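Side-chain contacts in TT1696 protein (Thermus thermophilus, PDB 1UFB), which is of unknown function but folds as an all-helical HEPN domain, pairs with a second copy of itself and may bind DNA: residues 6-11 / 121-126; 15-20 / 31-36; 47-52 / 67-72; 83-88 / 110-115. One frame throughout, in Å; residues are numbered along the deposited sequence.

In the fold
All four contacts lie within the HEPN helical domain. Helix 4-24 serves contacts 1 and 2, and helix 106-126 serves contacts 1 and 4. Contacts 2 and 4 are neighbours, with centres about 8 Å apart; Ala18 CB meets Leu113 CD2 at 3.4 Å. At the other end of the bundle, contacts 1 and 3 have centres about 12 Å apart and touch through Trp7 and Leu47, and through Phe122 and Val69. Contacts 2 and 3 lie on opposite sides of the chain's centre, about 23 Å apart between centres. His13, a predicted phosphohistidine unmodified here, falls between 6-11 and 15-20. Contacts 1 and 2 touch the second subunit, and contact 4 does so through Tyr86.

Contact 1: 6-11 / 121-126; sequences DWLEQA and AFVEEK
Leu8 meets Val123 and Glu124 where the first and last helices of the HEPN bundle, 4-24 and 106-126, lie side by side. Leu8 and Val123 touch through methyl groups. Leu8 CD2 is 3.8 Å from Val123 CG1. The other branch, Leu8 CD1, is 4.0 Å from the same Val123 methyl, CG1, which therefore sits against both ends of the leucine fork. Leu8 and Val123 run alongside each other in opposite senses. Val123 CG1 is anti to the backbone N (chi1 165°), which turns this branch to Leu8. Glu124 adds only its aliphatic part: Glu124 CG lies 4.1 Å from Leu8 CD1, and the extended chain then carries the carboxylate along the exposed side. There Glu124 has a long, weak ion pair with Arg12.

Further out, Leu120 and Leu127 also pack on Leu8, and Leu42 of helix 27-48 packs on Val123. The outer side of 6-11 faces the second subunit, where Gln10 OE1 is hydrogen-bonded to Ala101 N of that subunit. On helix 106-126, one turn joins Phe122 to Lys126, whose CG lies 3.9 Å above the Phe122 ring plane, displaced from the ring centre.

Contact 2: 15-20 / 31-36; sequences LRHAQG and CFAAQQ
Ala18 and Ala33 make the tight part of this contact. Ala18 CB is 3.6 Å from Ala33 CB, and Ala18 CA is only 5.0 Å from Ala33 CA. Ala18 CB also meets the backbone just after Ala33, 3.8 Å from Ala34 N. The approach of Ala18 CB to Ala34 CB is wider, at 4.5 Å. Small side chains here let the axes of the two segments approach to 7.9 Å.

The two segments belong to an antiparallel helical hairpin, 4-24 followed by 27-48, with 165° between the segment directions. Leu113 of helix 106-126 packs on Ala18, bringing in a third helix of the bundle.

His17 is buried at the margin of the alanine pair. Its CG is anti to the backbone N (chi1 180°), and the ring offers its edge: His17 CD2 lies 3.8 Å from Ala33 CB, near the ring plane. The polar atoms of the ring are held by the second subunit. ND1 is hydrogen-bonded to Asp26 of that subunit, NE2 to His17 NE2 of that subunit, and the ring stacks on Trp29 of the second subunit.

The loose side is different. Leu15 comes no closer than 4.8 Å to 31-36, and its side chain packs on Leu113, Ala116 and Gln117. Arg16 and Gln19 lie on the exposed face of helix 4-24.

Contact 3: 47-52 / 67-72; sequences LARGQV and EDVDVP
Arg49 reaches from the Schellman-capped end of helix 27-48 to Asp68 and Val69, in the loop between helices 58-63 and 73-83. Gly50, with positive phi, is the C-prime residue of the cap, and Gly50 N bonds to Leu47 O at 2.9 Å. Arg49 itself is the first residue to leave helical geometry.

The main polar link is a salt bridge. Arg49 NH1 donates to Asp68 OD2 at 3.0 Å, with an N-H...O angle of 147°. OD2 receives it with its syn lone pair, although the oxygen is tilted somewhat from the guanidinium plane. Arg49 NH1 also has a weak, more bent hydrogen bond to Asp68 OD1, again at 3.0 Å. One nitrogen thus serves both carboxylate oxygens. The carboxylate comes at the guanidinium edge, and the two planes are 24° apart.

In the fold, this bridge ties the helix end to a loop that packs on the last helix through Val69, Val71 and Pro72, all against Phe122. Val69 also covers one face of the guanidinium: Val69 CG2 is 3.5 Å from Arg49 NH1 and 3.6 Å from Arg49 NH2. The arginine chain bends at chi2 (-58°) on its way to Val69 CG2 and Asp68, and Pro66 packs beside it. NH2 has a second partner, Lys126 O, near the C-terminus. With an alanine in place of Arg49, Asp68 would probably lose its charge partner and Lys126 O this donor. Asp68 lies on the exposed side, while Val69 is buried.

Contact 4: 83-88 / 110-115; sequences DKYYIP and EEALDL
Tyr85 meets Ala112 and, through a water, Glu111, joining the loop after helix 73-83 to helix 106-126 of the HEPN bundle. The direct contact is apolar. Tyr85 CE1 lies 3.8 Å from Ala112 CB, and Tyr85 CD1 is 4.2 Å from the same methyl, Ala112 CB. The methyl approaches the ring obliquely, beside this pair of carbons. Both Tyr85 and Ala112 are buried, and each points its CB toward the other segment. Tyr85 CG is anti to its carbonyl carbon (chi1 -61°), and the ring extends from the loop across to the helix. Helix 27-48 packs on both: Cys31 on Tyr85 and Ala34 on Ala112.

Backbone and polar bonds set the loop. A type I beta turn runs from Asp83 to Tyr86, which places Tyr85 at its third position. The Asp83 carboxylate is hydrogen-bonded to Ile58 N and Leu59 N, and Tyr85 O is hydrogen-bonded to Thr89 OG1. On the other side of the contact, Leu115 N bonds to Glu111 O at 2.8 Å within the helix.

The polar link across the contact is water-mediated. Tyr85 OH and Glu111 OE1 are 4.3 Å apart, and one water spans them. It lies in the plane of the Tyr85 ring, at the edge. The hydroxyl donates to it, so the tyrosine proton is directed at the water. The water in turn donates to the carboxylate. The two bonds are short: Tyr85 OH to the water O is 2.5 Å, and the water O to Glu111 OE1 is 2.6 Å.

Contact 1: 6-11 / 121-126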
loop_
_atom_site.group_PDB
_atom_site.type_symbol
_atom_site.label_atom_id
_atom_site.label_comp_id
_atom_site.label_asym_id
_atom_site.label_seq_id
_atom_site.Cartn_x
_atom_site.Cartn_y
_atom_site.Cartn_z
ATOM N N ASP A 6 -3.682 7.889 17.392
ATOM C CA ASP A 6 -4.221 6.948 16.408
ATOM C C ASP A 6 -3.217 6.765 15.224
ATOM O O ASP A 6 -3.011 5.639 14.722
ATOM C CB ASP A 6 -5.568 7.474 15.867
ATOM C CG ASP A 6 -6.684 7.411 16.906
ATOM O OD1 ASP A 6 -6.558 6.657 17.896
ATOM O OD2 ASP A 6 -7.695 8.083 16.737
ATOM N N TRP A 7 -2.632 7.870 14.771
ATOM C CA TRP A 7 -1.667 7.804 13.661
ATOM C C TRP A 7 -0.365 7.166 14.104
ATOM O O TRP A 7 0.288 6.425 13.345
ATOM C CB TRP A 7 -1.420 9.206 13.074
ATOM C CG TRP A 7 -2.581 9.673 12.238
ATOM C CD1 TRP A 7 -3.762 10.190 12.685
ATOM C CD2 TRP A 7 -2.691 9.595 10.811
ATOM N NE1 TRP A 7 -4.615 10.437 11.623
ATOM C CE2 TRP A 7 -3.977 10.086 10.461
ATOM C CE3 TRP A 7 -1.835 9.161 9.800
ATOM C CZ2 TRP A 7 -4.428 10.158 9.120
ATOM C CZ3 TRP A 7 -2.279 9.224 8.479
ATOM C CH2 TRP A 7 -3.565 9.723 8.159
ATOM N N LEU A 8 0.007 7.396 15.364
ATOM C CA LEU A 8 1.233 6.758 15.828
ATOM C C LEU A 8 1.010 5.282 15.923
ATOM O O LEU A 8 1.911 4.483 15.655
ATOM C CB LEU A 8 1.639 7.292 17.220
ATOM C CG LEU A 8 2.828 8.209 17.106
ATOM C CD1 LEU A 8 4.086 7.384 16.668
ATOM C CD2 LEU A 8 2.488 9.326 16.104
ATOM N N GLU A 9 -0.190 4.932 16.387
ATOM C CA GLU A 9 -0.592 3.538 16.538
ATOM C C GLU A 9 -0.529 2.879 15.137
ATOM O O GLU A 9 -0.014 1.788 14.984
ATOM C CB GLU A 9 -2.033 3.500 17.067
ATOM C CG GLU A 9 -2.330 2.655 18.288
ATOM C CD GLU A 9 -3.735 2.989 18.912
ATOM O OE1 GLU A 9 -3.956 4.150 19.375
ATOM O OE2 GLU A 9 -4.622 2.080 18.924
ATOM N N GLN A 10 -1.071 3.563 14.129
ATOM C CA GLN A 10 -1.041 3.050 12.741
ATOM C C GLN A 10 0.396 2.901 12.263
ATOM O O GLN A 10 0.734 1.926 11.591
ATOM C CB GLN A 10 -1.750 4.035 11.819
ATOM C CG GLN A 10 -1.915 3.495 10.371
ATOM C CD GLN A 10 -2.709 2.186 10.321
ATOM O OE1 GLN A 10 -3.752 2.046 10.985
ATOM N NE2 GLN A 10 -2.239 1.220 9.497
ATOM N N ALA A 11 1.239 3.901 12.575
ATOM C CA ALA A 11 2.648 3.862 12.131
ATOM C C ALA A 11 3.332 2.635 12.714
ATOM O O ALA A 11 4.053 1.906 11.996
ATOM C CB ALA A 11 3.380 5.165 12.625
ATOM N N ALA A 121 11.053 6.960 15.911
ATOM C CA ALA A 121 11.683 7.303 17.242
ATOM C C ALA A 121 11.768 8.818 17.403
ATOM O O ALA A 121 11.524 9.344 18.476
ATOM C CB ALA A 121 13.079 6.645 17.353
ATOM N N PHE A 122 12.100 9.504 16.324
ATOM C CA PHE A 122 12.169 10.983 16.300
ATOM C C PHE A 122 10.747 11.483 16.627
ATOM O O PHE A 122 10.535 12.330 17.512
ATOM C CB PHE A 122 12.644 11.423 14.896
ATOM C CG PHE A 122 12.358 12.867 14.542
ATOM C CD1 PHE A 122 13.198 13.895 14.964
ATOM C CD2 PHE A 122 11.232 13.191 13.760
ATOM C CE1 PHE A 122 12.916 15.223 14.625
ATOM C CE2 PHE A 122 10.944 14.524 13.416
ATOM C CZ PHE A 122 11.784 15.537 13.850
ATOM N N VAL A 123 9.742 10.945 15.943
ATOM C CA VAL A 123 8.386 11.377 16.230
ATOM C C VAL A 123 7.974 11.091 17.700
ATOM O O VAL A 123 7.339 11.932 18.370
ATOM C CB VAL A 123 7.379 10.680 15.258
ATOM C CG1 VAL A 123 5.956 10.852 15.798
ATOM C CG2 VAL A 123 7.497 11.325 13.841
ATOM N N GLU A 124 8.300 9.907 18.198
ATOM C CA GLU A 124 7.878 9.568 19.568
ATOM C C GLU A 124 8.515 10.530 20.579
ATOM O O GLU A 124 7.879 10.932 21.555
ATOM C CB GLU A 124 8.216 8.104 19.910
ATOM C CG GLU A 124 7.180 7.112 19.323
ATOM C CD GLU A 124 7.733 5.679 19.088
ATOM O OE1 GLU A 124 8.953 5.444 19.328
ATOM O OE2 GLU A 124 6.937 4.809 18.642
ATOM N N GLU A 125 9.733 10.955 20.307
ATOM C CA GLU A 125 10.350 11.875 21.221
ATOM C C GLU A 125 9.884 13.321 21.031
ATOM O O GLU A 125 9.964 14.103 21.970
ATOM C CB GLU A 125 11.865 11.760 21.131
ATOM C CG GLU A 125 12.556 12.804 20.344
ATOM C CD GLU A 125 13.720 12.199 19.631
ATOM O OE1 GLU A 125 14.128 11.096 20.061
ATOM O OE2 GLU A 125 14.228 12.792 18.652
ATOM N N LYS A 126 9.387 13.691 19.847
ATOM C CA LYS A 126 8.929 15.073 19.662
ATOM C C LYS A 126 7.461 15.235 20.031
ATOM O O LYS A 126 6.951 16.347 20.093
ATOM C CB LYS A 126 9.166 15.542 18.233
ATOM C CG LYS A 126 10.616 15.518 17.796
ATOM C CD LYS A 126 11.509 16.358 18.667
ATOM C CE LYS A 126 12.951 16.338 18.153
ATOM N NZ LYS A 126 13.972 16.954 19.109
#

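Contact 2: 15-20 / 31-36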
loop_
_atom_site.group_PDB
_atom_site.type_symbol
_atom_site.label_atom_id
_atom_site.label_comp_id
_atom_site.label_asym_id
_atom_site.label_seq_id
_atom_site.Cartn_x
_atom_site.Cartn_y
_atom_site.Cartn_z
ATOM N N LEU A 15 4.845 -0.566 10.791
ATOM C CA LEU A 15 6.236 -1.040 10.959
ATOM C C LEU A 15 6.185 -2.536 11.350
ATOM O O LEU A 15 6.991 -3.313 10.875
ATOM C CB LEU A 15 6.999 -0.208 12.011
ATOM C CG LEU A 15 8.537 -0.432 11.980
ATOM C CD1 LEU A 15 9.143 -0.162 10.597
ATOM C CD2 LEU A 15 9.218 0.529 12.998
ATOM N N ARG A 16 5.228 -2.938 12.177
ATOM C CA ARG A 16 5.118 -4.401 12.484
ATOM C C ARG A 16 4.723 -5.189 11.245
ATOM O O ARG A 16 5.166 -6.358 11.051
ATOM C CB ARG A 16 4.127 -4.701 13.648
ATOM C CG ARG A 16 4.661 -4.086 14.984
ATOM C CD ARG A 16 3.806 -4.485 16.182
ATOM N NE ARG A 16 2.475 -3.924 16.135
ATOM C CZ ARG A 16 2.125 -2.841 16.803
ATOM N NH1 ARG A 16 3.047 -2.225 17.558
ATOM N NH2 ARG A 16 0.869 -2.391 16.716
ATOM N N HIS A 17 3.881 -4.596 10.411
ATOM C CA HIS A 17 3.523 -5.298 9.165
ATOM C C HIS A 17 4.813 -5.418 8.278
ATOM O O HIS A 17 4.992 -6.439 7.580
ATOM C CB HIS A 17 2.461 -4.565 8.307
ATOM C CG HIS A 17 2.130 -5.319 7.044
ATOM N ND1 HIS A 17 1.471 -6.536 7.060
ATOM C CD2 HIS A 17 2.379 -5.047 5.747
ATOM C CE1 HIS A 17 1.320 -6.966 5.817
ATOM N NE2 HIS A 17 1.854 -6.083 5.001
ATOM N N ALA A 18 5.648 -4.376 8.235
ATOM C CA ALA A 18 6.877 -4.464 7.409
ATOM C C ALA A 18 7.818 -5.548 7.993
ATOM O O ALA A 18 8.480 -6.264 7.253
ATOM C CB ALA A 18 7.639 -3.032 7.304
ATOM N N GLN A 19 7.891 -5.641 9.324
ATOM C CA GLN A 19 8.744 -6.649 9.959
ATOM C C GLN A 19 8.253 -8.057 9.633
ATOM O O GLN A 19 9.053 -8.994 9.359
ATOM C CB GLN A 19 8.719 -6.461 11.469
ATOM C CG GLN A 19 9.631 -5.393 11.912
ATOM C CD GLN A 19 9.952 -5.566 13.351
ATOM O OE1 GLN A 19 9.120 -5.240 14.235
ATOM N NE2 GLN A 19 11.153 -6.128 13.630
ATOM N N GLY A 20 6.929 -8.231 9.658
ATOM C CA GLY A 20 6.369 -9.523 9.333
ATOM C C GLY A 20 6.523 -9.802 7.849
ATOM O O GLY A 20 6.653 -10.965 7.447
ATOM N N CYS A 31 9.259 -2.790 2.115
ATOM C CA CYS A 31 9.751 -1.456 1.881
ATOM C C CYS A 31 8.580 -0.454 1.813
ATOM O O CYS A 31 8.680 0.676 2.303
ATOM C CB CYS A 31 10.478 -1.352 0.537
ATOM S SG CYS A 31 12.165 -2.185 0.642
ATOM N N PHE A 32 7.514 -0.875 1.140
ATOM C CA PHE A 32 6.342 0.003 1.057
ATOM C C PHE A 32 5.769 0.240 2.476
ATOM O O PHE A 32 5.506 1.381 2.888
ATOM C CB PHE A 32 5.296 -0.664 0.149
ATOM C CG PHE A 32 3.982 0.083 0.114
ATOM C CD1 PHE A 32 3.911 1.285 -0.585
ATOM C CD2 PHE A 32 2.853 -0.399 0.796
ATOM C CE1 PHE A 32 2.727 2.016 -0.629
ATOM C CE2 PHE A 32 1.613 0.332 0.770
ATOM C CZ PHE A 32 1.574 1.535 0.053
ATOM N N ALA A 33 5.640 -0.832 3.248
ATOM C CA ALA A 33 5.106 -0.722 4.590
ATOM C C ALA A 33 6.020 0.152 5.439
ATOM O O ALA A 33 5.536 0.873 6.256
ATOM C CB ALA A 33 4.860 -2.160 5.230
ATOM N N ALA A 34 7.337 0.127 5.226
ATOM C CA ALA A 34 8.226 0.988 5.994
ATOM C C ALA A 34 7.984 2.455 5.610
ATOM O O ALA A 34 7.954 3.370 6.460
ATOM C CB ALA A 34 9.714 0.604 5.722
ATOM N N GLN A 35 7.874 2.727 4.313
ATOM C CA GLN A 35 7.575 4.139 3.944
ATOM C C GLN A 35 6.201 4.546 4.604
ATOM O O GLN A 35 6.045 5.696 5.064
ATOM C CB GLN A 35 7.456 4.277 2.394
ATOM C CG GLN A 35 7.058 5.695 1.871
ATOM C CD GLN A 35 5.532 6.000 2.011
ATOM O OE1 GLN A 35 4.715 5.089 2.058
ATOM N NE2 GLN A 35 5.155 7.330 2.019
ATOM N N GLN A 36 5.241 3.615 4.640
ATOM C CA GLN A 36 3.929 3.924 5.203
ATOM C C GLN A 36 4.021 4.182 6.710
ATOM O O GLN A 36 3.268 5.019 7.261
ATOM C CB GLN A 36 2.939 2.777 4.914
ATOM C CG GLN A 36 2.434 2.734 3.469
ATOM C CD GLN A 36 1.491 3.913 3.185
ATOM O OE1 GLN A 36 1.870 5.002 2.595
ATOM N NE2 GLN A 36 0.252 3.728 3.600
#

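Contact 3: 47-52 / 67-72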
loop_
_atom_site.group_PDB
_atom_site.type_symbol
_atom_site.label_atom_id
_atom_site.label_comp_id
_atom_site.label_asym_id
_atom_site.label_seq_id
_atom_site.Cartn_x
_atom_site.Cartn_y
_atom_site.Cartn_z
ATOM N N LEU A 47 -0.253 16.421 13.379
ATOM C CA LEU A 47 -1.527 16.561 14.101
ATOM C C LEU A 47 -1.294 17.015 15.575
ATOM O O LEU A 47 -2.012 17.872 16.074
ATOM C CB LEU A 47 -2.286 15.250 14.117
ATOM C CG LEU A 47 -2.890 14.839 12.765
ATOM C CD1 LEU A 47 -3.541 13.459 12.917
ATOM C CD2 LEU A 47 -3.933 15.921 12.312
ATOM N N ALA A 48 -0.291 16.461 16.224
ATOM C CA ALA A 48 0.012 16.817 17.605
ATOM C C ALA A 48 0.398 18.291 17.735
ATOM O O ALA A 48 0.231 18.887 18.786
ATOM C CB ALA A 48 1.112 15.926 18.140
ATOM N N ARG A 49 0.915 18.879 16.666
ATOM C CA ARG A 49 1.295 20.283 16.666
ATOM C C ARG A 49 0.243 21.088 15.936
ATOM O O ARG A 49 0.555 22.124 15.330
ATOM C CB ARG A 49 2.623 20.485 15.959
ATOM C CG ARG A 49 3.738 19.678 16.514
ATOM C CD ARG A 49 3.949 19.987 18.003
ATOM N NE ARG A 49 5.194 19.397 18.492
ATOM C CZ ARG A 49 6.375 20.021 18.499
ATOM N NH1 ARG A 49 6.472 21.272 18.047
ATOM N NH2 ARG A 49 7.457 19.386 18.953
ATOM N N GLY A 50 -0.996 20.595 15.959
ATOM C CA GLY A 50 -2.109 21.290 15.325
ATOM C C GLY A 50 -2.102 21.555 13.820
ATOM O O GLY A 50 -2.660 22.569 13.380
ATOM N N GLN A 51 -1.494 20.679 13.022
ATOM C CA GLN A 51 -1.449 20.860 11.572
ATOM C C GLN A 51 -1.964 19.600 10.871
ATOM O O GLN A 51 -1.869 18.512 11.411
ATOM C CB GLN A 51 -0.008 21.052 11.124
ATOM C CG GLN A 51 0.777 22.117 11.856
ATOM C CD GLN A 51 2.147 22.275 11.282
ATOM O OE1 GLN A 51 2.613 23.388 11.067
ATOM N NE2 GLN A 51 2.813 21.158 11.033
ATOM N N VAL A 52 -2.528 19.710 9.687
ATOM C CA VAL A 52 -2.914 18.485 9.016
ATOM C C VAL A 52 -1.964 18.431 7.835
ATOM O O VAL A 52 -1.792 19.448 7.139
ATOM C CB VAL A 52 -4.382 18.494 8.563
ATOM C CG1 VAL A 52 -4.668 19.768 7.863
ATOM C CG2 VAL A 52 -4.669 17.254 7.648
ATOM N N GLU A 67 8.938 25.302 13.307
ATOM C CA GLU A 67 10.284 25.748 13.463
ATOM C C GLU A 67 10.925 25.219 14.720
ATOM O O GLU A 67 12.145 24.987 14.748
ATOM C CB GLU A 67 10.300 27.297 13.478
ATOM C CG GLU A 67 11.689 27.887 13.536
ATOM C CD GLU A 67 11.646 29.398 13.352
ATOM O OE1 GLU A 67 11.896 30.106 14.333
ATOM O OE2 GLU A 67 11.354 29.875 12.224
ATOM N N ASP A 68 10.132 25.022 15.760
ATOM C CA ASP A 68 10.744 24.535 17.017
ATOM C C ASP A 68 11.159 23.065 16.980
ATOM O O ASP A 68 11.758 22.565 17.932
ATOM C CB ASP A 68 9.821 24.793 18.224
ATOM C CG ASP A 68 8.652 23.833 18.291
ATOM O OD1 ASP A 68 7.679 24.014 17.525
ATOM O OD2 ASP A 68 8.710 22.886 19.134
ATOM N N VAL A 69 10.849 22.368 15.881
ATOM C CA VAL A 69 11.234 20.952 15.754
ATOM C C VAL A 69 12.520 20.859 14.975
ATOM O O VAL A 69 12.598 21.186 13.795
ATOM C CB VAL A 69 10.139 20.091 15.000
ATOM C CG1 VAL A 69 10.562 18.611 14.974
ATOM C CG2 VAL A 69 8.795 20.200 15.679
ATOM N N ASP A 70 13.547 20.379 15.618
ATOM C CA ASP A 70 14.817 20.245 14.954
ATOM C C ASP A 70 14.912 18.882 14.238
ATOM O O ASP A 70 14.745 17.836 14.852
ATOM C CB ASP A 70 15.908 20.374 15.987
ATOM C CG ASP A 70 17.210 19.867 15.494
ATOM O OD1 ASP A 70 17.683 18.836 16.036
ATOM O OD2 ASP A 70 17.763 20.485 14.565
ATOM N N VAL A 71 15.194 18.911 12.943
ATOM C CA VAL A 71 15.273 17.703 12.146
ATOM C C VAL A 71 16.709 17.382 11.802
ATOM O O VAL A 71 17.315 18.091 11.000
ATOM C CB VAL A 71 14.485 17.891 10.817
ATOM C CG1 VAL A 71 14.690 16.702 9.913
ATOM C CG2 VAL A 71 13.029 18.146 11.126
ATOM N N PRO A 72 17.260 16.288 12.356
ATOM C CA PRO A 72 18.652 16.004 12.011
ATOM C C PRO A 72 18.779 15.697 10.533
ATOM O O PRO A 72 17.811 15.204 9.912
ATOM C CB PRO A 72 19.007 14.798 12.880
ATOM C CG PRO A 72 18.037 14.873 14.025
ATOM C CD PRO A 72 16.751 15.339 13.361
#

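Contact 4: 83-88 / 110-115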
loop_
_atom_site.group_PDB
_atom_site.type_symbol
_atom_site.label_atom_id
_atom_site.label_comp_id
_atom_site.label_asym_id
_atom_site.label_seq_id
_atom_site.Cartn_x
_atom_site.Cartn_y
_atom_site.Cartn_z
ATOM N N ASP A 83 11.295 7.586 0.224
ATOM C CA ASP A 83 10.375 8.203 -0.725
ATOM C C ASP A 83 10.283 7.460 -2.021
ATOM O O ASP A 83 9.265 7.480 -2.690
ATOM C CB ASP A 83 10.726 9.700 -0.937
ATOM C CG ASP A 83 10.105 10.588 0.161
ATOM O OD1 ASP A 83 9.324 10.010 0.963
ATOM O OD2 ASP A 83 10.368 11.831 0.237
ATOM N N LYS A 84 11.324 6.740 -2.334
ATOM C CA LYS A 84 11.342 5.907 -3.531
ATOM C C LYS A 84 10.593 4.601 -3.322
ATOM O O LYS A 84 10.539 3.781 -4.239
ATOM C CB LYS A 84 12.760 5.523 -3.889
ATOM C CG LYS A 84 13.653 6.732 -4.037
ATOM C CD LYS A 84 13.109 7.695 -5.094
ATOM C CE LYS A 84 14.301 8.389 -5.750
ATOM N NZ LYS A 84 15.546 7.575 -5.469
ATOM N N TYR A 85 10.027 4.378 -2.134
ATOM C CA TYR A 85 9.310 3.102 -1.895
ATOM C C TYR A 85 7.782 3.219 -1.930
ATOM O O TYR A 85 7.105 2.205 -1.721
ATOM C CB TYR A 85 9.732 2.480 -0.553
ATOM C CG TYR A 85 11.236 2.141 -0.498
ATOM C CD1 TYR A 85 11.944 2.173 0.717
ATOM C CD2 TYR A 85 11.914 1.760 -1.650
ATOM C CE1 TYR A 85 13.326 1.825 0.792
ATOM C CE2 TYR A 85 13.301 1.392 -1.589
ATOM C CZ TYR A 85 13.981 1.433 -0.356
ATOM O OH TYR A 85 15.307 1.038 -0.221
ATOM N N TYR A 86 7.244 4.434 -2.121
ATOM C CA TYR A 86 5.798 4.554 -2.146
ATOM C C TYR A 86 5.188 3.935 -3.439
ATOM O O TYR A 86 4.292 3.094 -3.390
ATOM C CB TYR A 86 5.383 6.028 -1.955
ATOM C CG TYR A 86 3.895 6.220 -2.093
ATOM C CD1 TYR A 86 2.997 5.672 -1.151
ATOM C CD2 TYR A 86 3.372 6.828 -3.270
ATOM C CE1 TYR A 86 1.553 5.727 -1.402
ATOM C CE2 TYR A 86 2.022 6.869 -3.523
ATOM C CZ TYR A 86 1.120 6.333 -2.602
ATOM O OH TYR A 86 -0.194 6.496 -2.920
ATOM N N ILE A 87 5.709 4.312 -4.594
ATOM C CA ILE A 87 5.182 3.787 -5.832
ATOM C C ILE A 87 5.966 2.607 -6.492
ATOM O O ILE A 87 5.361 1.585 -6.822
ATOM C CB ILE A 87 4.940 4.985 -6.891
ATOM C CG1 ILE A 87 3.512 5.565 -6.653
ATOM C CG2 ILE A 87 4.982 4.444 -8.386
ATOM C CD1 ILE A 87 3.204 7.018 -7.258
ATOM N N PRO A 88 7.309 2.713 -6.637
ATOM C CA PRO A 88 8.122 1.653 -7.274
ATOM C C PRO A 88 8.061 0.269 -6.688
ATOM O O PRO A 88 8.294 -0.714 -7.374
ATOM C CB PRO A 88 9.563 2.253 -7.284
ATOM C CG PRO A 88 9.256 3.812 -7.431
ATOM C CD PRO A 88 8.130 3.907 -6.343
ATOM N N GLU A 110 15.562 -4.532 5.109
ATOM C CA GLU A 110 15.964 -4.307 6.538
ATOM C C GLU A 110 16.434 -2.881 6.742
ATOM O O GLU A 110 16.150 -2.229 7.766
ATOM C CB GLU A 110 17.051 -5.347 7.041
ATOM C CG GLU A 110 16.496 -6.771 6.954
ATOM C CD GLU A 110 17.390 -7.848 7.589
ATOM O OE1 GLU A 110 18.457 -7.473 8.086
ATOM O OE2 GLU A 110 16.983 -9.033 7.563
ATOM N N GLU A 111 17.145 -2.358 5.751
ATOM C CA GLU A 111 17.574 -0.971 5.837
ATOM C C GLU A 111 16.307 -0.066 5.874
ATOM O O GLU A 111 16.214 0.893 6.668
ATOM C CB GLU A 111 18.427 -0.591 4.627
ATOM C CG GLU A 111 18.690 0.913 4.620
ATOM C CD GLU A 111 19.438 1.286 3.374
ATOM O OE1 GLU A 111 18.825 1.332 2.248
ATOM O OE2 GLU A 111 20.666 1.501 3.561
ATOM N N ALA A 112 15.298 -0.420 5.064
ATOM C CA ALA A 112 14.059 0.382 5.052
ATOM C C ALA A 112 13.422 0.388 6.446
ATOM O O ALA A 112 12.978 1.451 6.930
ATOM C CB ALA A 112 13.110 -0.162 3.968
ATOM N N LEU A 113 13.377 -0.780 7.105
ATOM C CA LEU A 113 12.851 -0.829 8.486
ATOM C C LEU A 113 13.703 0.039 9.399
ATOM O O LEU A 113 13.180 0.748 10.236
ATOM C CB LEU A 113 12.838 -2.261 9.058
ATOM C CG LEU A 113 11.790 -3.231 8.506
ATOM C CD1 LEU A 113 12.193 -4.661 8.822
ATOM C CD2 LEU A 113 10.479 -2.972 9.146
ATOM N N ASP A 114 15.020 0.011 9.219
ATOM C CA ASP A 114 15.899 0.817 10.058
ATOM C C ASP A 114 15.585 2.300 9.922
ATOM O O ASP A 114 15.535 3.053 10.932
ATOM C CB ASP A 114 17.374 0.627 9.642
ATOM C CG ASP A 114 17.933 -0.740 10.030
ATOM O OD1 ASP A 114 17.338 -1.422 10.892
ATOM O OD2 ASP A 114 18.980 -1.112 9.468
ATOM N N LEU A 115 15.406 2.734 8.680
ATOM C CA LEU A 115 15.136 4.153 8.402
ATOM C C LEU A 115 13.759 4.570 8.959
ATOM O O LEU A 115 13.603 5.655 9.532
ATOM C CB LEU A 115 15.244 4.416 6.865
ATOM C CG LEU A 115 16.637 4.118 6.262
ATOM C CD1 LEU A 115 16.633 4.367 4.736
ATOM C CD2 LEU A 115 17.664 5.032 6.940
HETATM O O HOH W 1 16.372 0.594 1.974
#